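Local atomic coordinates of YPM (Yersinia pseudotuberculosis, PDB entry 1PM4), a protein that acts as a superantigenic mitogen with a jelly-roll fold, probably stimulating T cells. Residues Asp107-Asp110 with Ser111-Leu114. Sequence-based numbering, arbitrary orientation.
Sequences DKED and SDVL
D112 reaches back along the chain to grip the backbone of E109 in a short 3-10 turn on the surface of the jelly roll, in the segment following strand 96-103. Two successive i to i+3 backbone bonds define the turn: D112 N donates to E109 O at 3.0 Å, and V113 N to D110 O at 3.2 Å. The side chain adds a bond in the reverse sense, E109 N to D112 OD2, 3.0 Å long and nearly straight at 170°. The donor stands well above the carboxylate, 62° out of its plane. In D112 a chi1 of -61°, which sets CG anti to the carbonyl carbon, brings OD2 out in front of the E109 N-H, so that the bond runs onto the face of the carboxylate, and OD1 lies 3.7 Å from E109 CB.

A water widens this grip, donating to D112 OD2 (2.8 Å) and D107 O (2.7 Å); other acceptors compete for its two protons, so both bonds need not be made at once. OD2 of the buried D112 therefore has three partners: E109 N in the turn, the water, and Y9 OH from strand 6-13. The backbone of D112 pairs with I22 and that of L114 with C20, in strand 18-23 of the other sheet; the turn thus touches both sheets of the sandwich. C20 is itself disulfide-linked to C117.

Two acidic groups approach here, and K25 bridges both, which probably offsets their mutual repulsion: its NZ forms salt bridges with E109 OE1 and D112 OD1, two oxygens 4.4 Å apart.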
ATOM      1  N   ASP A 107      -0.277 -22.479  15.883  1.00 34.75           N
ATOM      2  CA  ASP A 107      -0.990 -21.894  16.974  1.00 34.26           C
ATOM      3  C   ASP A 107      -0.093 -20.803  17.566  1.00 32.51           C
ATOM      4  O   ASP A 107       1.151 -20.829  17.429  1.00 32.53           O
ATOM      5  CB  ASP A 107      -1.231 -22.938  18.040  1.00 35.21           C
ATOM      6  CG  ASP A 107      -2.047 -24.084  17.529  1.00 36.74           C
ATOM      7  OD1 ASP A 107      -1.541 -24.829  16.650  1.00 39.80           O
ATOM      8  OD2 ASP A 107      -3.213 -24.261  17.916  1.00 39.14           O
ATOM      9  N   LYS A 108      -0.720 -19.893  18.281  1.00 29.65           N
ATOM     10  CA  LYS A 108       0.035 -18.848  18.916  1.00 27.08           C
ATOM     11  C   LYS A 108       1.096 -19.453  19.874  1.00 25.64           C
ATOM     12  O   LYS A 108       0.872 -20.450  20.560  1.00 22.97           O
ATOM     13  CB  LYS A 108      -0.944 -17.827  19.522  1.00 27.87           C
ATOM     14  CG  LYS A 108      -0.695 -17.396  20.894  1.00 27.26           C
ATOM     15  CD  LYS A 108      -1.867 -16.564  21.349  1.00 28.64           C
ATOM     16  CE  LYS A 108      -1.567 -15.802  22.578  1.00 30.63           C
ATOM     17  NZ  LYS A 108      -2.780 -15.660  23.436  1.00 26.72           N
ATOM     18  N   GLU A 109       2.278 -18.860  19.848  1.00 22.72           N
ATOM     19  CA  GLU A 109       3.406 -19.237  20.678  1.00 22.91           C
ATOM     20  C   GLU A 109       3.952 -17.988  21.356  1.00 21.96           C
ATOM     21  O   GLU A 109       3.864 -16.928  20.801  1.00 18.26           O
ATOM     22  CB  GLU A 109       4.484 -19.871  19.792  1.00 23.80           C
ATOM     23  CG  GLU A 109       4.011 -21.199  19.182  1.00 28.31           C
ATOM     24  CD  GLU A 109       5.085 -21.964  18.412  1.00 33.07           C
ATOM     25  OE1 GLU A 109       6.118 -21.361  18.047  1.00 36.32           O
ATOM     26  OE2 GLU A 109       4.895 -23.191  18.192  1.00 39.68           O
ATOM     27  N   ASP A 110       4.480 -18.141  22.572  1.00 21.28           N
ATOM     28  CA  ASP A 110       5.119 -17.054  23.305  1.00 22.60           C
ATOM     29  C   ASP A 110       6.184 -16.342  22.478  1.00 21.29           C
ATOM     30  O   ASP A 110       6.250 -15.107  22.483  1.00 20.75           O
ATOM     31  CB  ASP A 110       5.762 -17.585  24.583  1.00 24.27           C
ATOM     32  CG  ASP A 110       4.735 -17.871  25.681  1.00 28.87           C
ATOM     33  OD1 ASP A 110       3.513 -17.888  25.382  1.00 29.95           O
ATOM     34  OD2 ASP A 110       5.086 -18.063  26.876  1.00 34.68           O
ATOM     35  N   SER A 111       6.935 -17.126  21.716  1.00 18.94           N
ATOM     36  CA  SER A 111       8.048 -16.595  20.944  1.00 18.38           C
ATOM     37  C   SER A 111       7.568 -15.710  19.765  1.00 16.07           C
ATOM     38  O   SER A 111       8.371 -15.094  19.107  1.00 15.35           O
ATOM     39  CB  SER A 111       8.966 -17.753  20.486  1.00 17.82           C
ATOM     40  OG  SER A 111       8.330 -18.548  19.540  1.00 18.87           O
ATOM     41  N   ASP A 112       6.254 -15.633  19.524  1.00 13.97           N
ATOM     42  CA  ASP A 112       5.754 -14.772  18.465  1.00 12.43           C
ATOM     43  C   ASP A 112       5.976 -13.306  18.848  1.00 10.81           C
ATOM     44  O   ASP A 112       6.045 -12.488  17.975  1.00 10.40           O
ATOM     45  CB  ASP A 112       4.259 -14.996  18.158  1.00 12.00           C
ATOM     46  CG  ASP A 112       3.922 -16.417  17.695  1.00 16.45           C
ATOM     47  OD1 ASP A 112       4.832 -17.205  17.241  1.00 15.22           O
ATOM     48  OD2 ASP A 112       2.737 -16.833  17.713  1.00 16.01           O
ATOM     49  N   VAL A 113       5.969 -13.009  20.146  1.00 11.59           N
ATOM     50  CA  VAL A 113       6.216 -11.640  20.649  1.00 11.80           C
ATOM     51  C   VAL A 113       7.702 -11.400  20.601  1.00 11.98           C
ATOM     52  O   VAL A 113       8.485 -12.009  21.347  1.00 12.37           O
ATOM     53  CB  VAL A 113       5.645 -11.395  22.054  1.00 11.53           C
ATOM     54  CG1 VAL A 113       5.825  -9.931  22.409  1.00 14.79           C
ATOM     55  CG2 VAL A 113       4.151 -11.705  22.040  1.00 13.84           C
ATOM     56  N   LEU A 114       8.108 -10.583  19.648  1.00 11.31           N
ATOM     57  CA  LEU A 114       9.509 -10.288  19.424  1.00  9.88           C
ATOM     58  C   LEU A 114      10.069  -9.428  20.526  1.00 11.79           C
ATOM     59  O   LEU A 114       9.378  -8.576  21.144  1.00 11.98           O
ATOM     60  CB  LEU A 114       9.720  -9.554  18.090  1.00 10.56           C
ATOM     61  CG  LEU A 114       9.325 -10.392  16.880  1.00  9.21           C
ATOM     62  CD1 LEU A 114       9.539  -9.518  15.672  1.00 13.56           C
ATOM     63  CD2 LEU A 114      10.110 -11.774  16.768  1.00 12.38           C
TER
HETATM   64  O   HOH W   1       2.849 -19.158  16.247  1.00 47.13           O